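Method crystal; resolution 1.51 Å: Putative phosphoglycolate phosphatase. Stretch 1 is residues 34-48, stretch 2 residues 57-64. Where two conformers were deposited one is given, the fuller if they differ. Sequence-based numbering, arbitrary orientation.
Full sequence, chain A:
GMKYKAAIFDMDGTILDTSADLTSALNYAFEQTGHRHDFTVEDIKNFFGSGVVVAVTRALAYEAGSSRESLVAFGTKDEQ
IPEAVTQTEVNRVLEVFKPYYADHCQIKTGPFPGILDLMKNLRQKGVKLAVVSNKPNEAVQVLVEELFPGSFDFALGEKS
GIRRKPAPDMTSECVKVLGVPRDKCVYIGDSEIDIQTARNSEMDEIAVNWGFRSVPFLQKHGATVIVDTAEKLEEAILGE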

# COMPACT_ATOMS: atom_id res chain seq x y z
N GLY A 34 -14.87 -12.17 18.23
CA GLY A 34 -16.31 -12.17 18.38
C GLY A 34 -17.10 -11.35 17.38
O GLY A 34 -18.31 -11.11 17.59
N HIS A 35 -16.48 -10.97 16.27
CA HIS A 35 -17.11 -10.11 15.26
C HIS A 35 -17.56 -10.94 14.06
O HIS A 35 -17.21 -12.10 13.96
CB HIS A 35 -16.15 -9.04 14.79
CG HIS A 35 -15.87 -8.02 15.84
ND1 HIS A 35 -16.72 -6.96 16.06
CD2 HIS A 35 -14.91 -7.94 16.78
CE1 HIS A 35 -16.26 -6.23 17.06
NE2 HIS A 35 -15.17 -6.81 17.53
N ARG A 36 -18.39 -10.35 13.20
CA ARG A 36 -18.72 -10.86 11.86
C ARG A 36 -17.41 -11.13 11.14
O ARG A 36 -16.47 -10.35 11.30
CB ARG A 36 -19.58 -9.83 11.07
CG ARG A 36 -18.98 -9.27 9.76
CD ARG A 36 -19.88 -8.21 9.11
NE ARG A 36 -19.87 -8.31 7.64
CZ ARG A 36 -20.45 -7.46 6.80
NH1 ARG A 36 -21.09 -6.38 7.23
NH2 ARG A 36 -20.38 -7.67 5.49
N HIS A 37 -17.35 -12.17 10.32
CA HIS A 37 -16.08 -12.57 9.72
C HIS A 37 -16.24 -13.17 8.33
O HIS A 37 -15.61 -14.19 7.98
CB HIS A 37 -15.37 -13.58 10.66
CG HIS A 37 -16.26 -14.67 11.17
ND1 HIS A 37 -16.98 -14.56 12.34
CD2 HIS A 37 -16.57 -15.89 10.65
CE1 HIS A 37 -17.69 -15.67 12.51
NE2 HIS A 37 -17.45 -16.49 11.51
N ASP A 38 -17.06 -12.50 7.54
CA ASP A 38 -17.33 -12.90 6.16
C ASP A 38 -17.01 -11.77 5.19
O ASP A 38 -17.69 -11.59 4.20
CB ASP A 38 -18.80 -13.29 6.03
CG ASP A 38 -19.73 -12.11 6.41
OD1 ASP A 38 -19.22 -11.03 6.82
OD2 ASP A 38 -20.97 -12.27 6.29
N PHE A 39 -15.97 -10.98 5.47
CA PHE A 39 -15.54 -9.94 4.52
C PHE A 39 -15.03 -10.57 3.23
O PHE A 39 -14.46 -11.67 3.24
CB PHE A 39 -14.45 -9.04 5.07
CG PHE A 39 -14.85 -8.26 6.31
CD1 PHE A 39 -15.85 -7.30 6.25
CD2 PHE A 39 -14.16 -8.44 7.50
CE1 PHE A 39 -16.18 -6.53 7.37
CE2 PHE A 39 -14.47 -7.69 8.63
CZ PHE A 39 -15.51 -6.72 8.55
N THR A 40 -15.27 -9.86 2.13
CA THR A 40 -14.86 -10.27 0.80
C THR A 40 -13.55 -9.56 0.46
O THR A 40 -13.16 -8.58 1.10
CB THR A 40 -15.92 -9.85 -0.27
OG1 THR A 40 -16.03 -8.43 -0.25
CG2 THR A 40 -17.34 -10.46 0.04
N VAL A 41 -12.87 -10.04 -0.58
CA VAL A 41 -11.70 -9.33 -1.13
C VAL A 41 -12.04 -7.90 -1.53
O VAL A 41 -11.22 -7.00 -1.35
CB VAL A 41 -11.07 -10.07 -2.32
CG1 VAL A 41 -10.19 -9.13 -3.13
CG2 VAL A 41 -10.34 -11.33 -1.86
N GLU A 42 -13.25 -7.68 -2.06
CA GLU A 42 -13.64 -6.32 -2.43
C GLU A 42 -13.78 -5.42 -1.20
O GLU A 42 -13.48 -4.22 -1.26
CB GLU A 42 -14.95 -6.28 -3.25
CG GLU A 42 -14.84 -6.81 -4.69
CD GLU A 42 -13.71 -6.19 -5.55
OE1 GLU A 42 -13.87 -5.03 -5.98
OE2 GLU A 42 -12.68 -6.87 -5.80
N ASP A 43 -14.22 -5.99 -0.07
CA ASP A 43 -14.32 -5.23 1.18
C ASP A 43 -12.90 -4.81 1.57
O ASP A 43 -12.63 -3.65 1.94
CB ASP A 43 -14.94 -6.06 2.30
CG ASP A 43 -16.43 -6.34 2.12
OD1 ASP A 43 -17.15 -5.50 1.53
OD2 ASP A 43 -16.86 -7.40 2.62
N ILE A 44 -11.99 -5.77 1.52
CA ILE A 44 -10.61 -5.50 1.95
C ILE A 44 -9.96 -4.38 1.13
O ILE A 44 -9.16 -3.60 1.65
CB ILE A 44 -9.74 -6.82 1.95
CG1 ILE A 44 -9.72 -7.43 3.36
CG2 ILE A 44 -8.34 -6.60 1.42
CD1 ILE A 44 -11.08 -7.92 3.84
N LYS A 45 -10.27 -4.32 -0.16
CA LYS A 45 -9.76 -3.24 -1.03
C LYS A 45 -10.24 -1.85 -0.62
O LYS A 45 -9.58 -0.84 -0.93
CB LYS A 45 -10.12 -3.53 -2.48
CG LYS A 45 -9.44 -4.77 -3.04
CD LYS A 45 -9.89 -5.07 -4.44
CE LYS A 45 -9.02 -6.15 -5.05
NZ LYS A 45 -9.60 -6.67 -6.34
N ASN A 46 -11.35 -1.82 0.12
CA ASN A 46 -11.87 -0.58 0.72
C ASN A 46 -11.30 -0.31 2.12
O ASN A 46 -11.37 0.81 2.64
CB ASN A 46 -13.40 -0.61 0.82
CG ASN A 46 -14.07 -0.38 -0.49
OD1 ASN A 46 -14.42 0.76 -0.84
ND2 ASN A 46 -14.26 -1.46 -1.23
N PHE A 47 -10.76 -1.33 2.78
CA PHE A 47 -10.24 -1.11 4.13
C PHE A 47 -8.79 -0.70 4.19
O PHE A 47 -8.41 0.15 4.96
CB PHE A 47 -10.42 -2.34 5.00
CG PHE A 47 -11.86 -2.86 5.11
CD1 PHE A 47 -12.96 -2.03 4.94
CD2 PHE A 47 -12.07 -4.20 5.45
CE1 PHE A 47 -14.24 -2.54 5.03
CE2 PHE A 47 -13.31 -4.70 5.57
CZ PHE A 47 -14.41 -3.86 5.37
N PHE A 48 -7.97 -1.33 3.36
CA PHE A 48 -6.52 -1.11 3.44
C PHE A 48 -6.06 0.11 2.58
O PHE A 48 -6.86 0.62 1.79
CB PHE A 48 -5.82 -2.43 3.12
CG PHE A 48 -5.93 -3.43 4.24
CD1 PHE A 48 -5.00 -3.41 5.27
CD2 PHE A 48 -6.97 -4.33 4.33
CE1 PHE A 48 -5.11 -4.27 6.32
CE2 PHE A 48 -7.06 -5.19 5.40
CZ PHE A 48 -6.14 -5.15 6.38
N THR A 57 -10.38 0.00 11.80
CA THR A 57 -11.42 0.99 12.14
C THR A 57 -12.53 0.98 11.07
O THR A 57 -13.72 0.97 11.35
CB THR A 57 -10.80 2.42 12.26
OG1 THR A 57 -9.73 2.42 13.21
CG2 THR A 57 -11.86 3.49 12.68
N ARG A 58 -12.11 1.03 9.79
CA ARG A 58 -13.02 0.90 8.65
C ARG A 58 -13.83 -0.40 8.70
O ARG A 58 -15.08 -0.39 8.46
CB ARG A 58 -12.22 1.02 7.37
CG ARG A 58 -11.83 2.46 6.96
CD ARG A 58 -10.93 2.37 5.71
NE ARG A 58 -10.63 3.68 5.17
CZ ARG A 58 -9.64 3.93 4.33
NH1 ARG A 58 -8.78 2.95 4.02
NH2 ARG A 58 -9.46 5.14 3.87
N ALA A 59 -13.15 -1.50 8.98
CA ALA A 59 -13.83 -2.82 8.98
C ALA A 59 -14.88 -2.91 10.09
O ALA A 59 -15.97 -3.41 9.85
CB ALA A 59 -12.81 -4.00 9.13
N LEU A 60 -14.56 -2.38 11.25
CA LEU A 60 -15.51 -2.34 12.36
C LEU A 60 -16.70 -1.44 12.03
O LEU A 60 -17.83 -1.76 12.36
CB LEU A 60 -14.83 -1.90 13.67
CG LEU A 60 -13.87 -2.89 14.33
CD1 LEU A 60 -13.07 -2.23 15.49
CD2 LEU A 60 -14.67 -4.13 14.86
N ALA A 61 -16.44 -0.31 11.37
CA ALA A 61 -17.54 0.60 10.99
C ALA A 61 -18.43 -0.07 9.95
O ALA A 61 -19.66 0.05 10.01
CB ALA A 61 -16.95 1.90 10.41
N TYR A 62 -17.80 -0.76 9.01
CA TYR A 62 -18.56 -1.47 7.99
C TYR A 62 -19.42 -2.57 8.64
O TYR A 62 -20.63 -2.70 8.30
CB TYR A 62 -17.61 -2.04 6.94
CG TYR A 62 -18.31 -2.44 5.70
CD1 TYR A 62 -18.84 -1.47 4.87
CD2 TYR A 62 -18.46 -3.78 5.36
CE1 TYR A 62 -19.50 -1.81 3.68
CE2 TYR A 62 -19.11 -4.14 4.17
CZ TYR A 62 -19.65 -3.14 3.35
OH TYR A 62 -20.32 -3.44 2.18
N GLU A 63 -18.86 -3.32 9.59
CA GLU A 63 -19.66 -4.31 10.32
C GLU A 63 -20.88 -3.62 10.99
O GLU A 63 -21.99 -4.18 11.02
CB GLU A 63 -18.85 -5.02 11.40
CG GLU A 63 -19.65 -6.00 12.24
CD GLU A 63 -18.88 -6.57 13.44
OE1 GLU A 63 -18.03 -5.85 14.04
OE2 GLU A 63 -19.17 -7.72 13.80
N ALA A 64 -20.68 -2.40 11.48
CA ALA A 64 -21.72 -1.64 12.20
C ALA A 64 -22.75 -0.97 11.27
O ALA A 64 -23.72 -0.39 11.75
CB ALA A 64 -21.06 -0.61 13.09
O HOH W 1 -22.60 -6.48 9.59
O HOH W 2 -19.72 -6.01 1.18

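A single carboxylate can hold two neighbouring residues of a loop, and Glu63 does so here by gripping two consecutive residues: OE1 accepts from His35 ND1 at 2.7 Å, while OE2 accepts from the backbone Arg36 N at 2.8 Å. The second bond is the straighter, 164° at the hydrogen against 138°. The imidazole so held meets Glu63 OE1 at its edge and offers one face to Leu60, whose CD2 lies 3.7 Å from the ring centroid of His35, so one ring serves a polar and an apolar partner at once. Water 1 adds a further link, accepting from Arg36 NH1 and donating to Glu63 O.

At the other end the roles are exchanged: a side chain of the second stretch donates, Arg58 NH1 to Phe47 O at 3.0 Å. Between these polar ends the packing is largely apolar. The face of the Phe47 ring lies over Ala59, with Ala59 CA 3.8 Å from the ring centroid and nearly on the normal. The same ring turns its edge toward the face of Tyr62, in an offset arrangement with planes at 62°. Phe39 packs beside it, its CZ 3.9 Å from Ala59 CB. Water 2 joins Asp43 OD1, to which it donates, to Tyr62 OH.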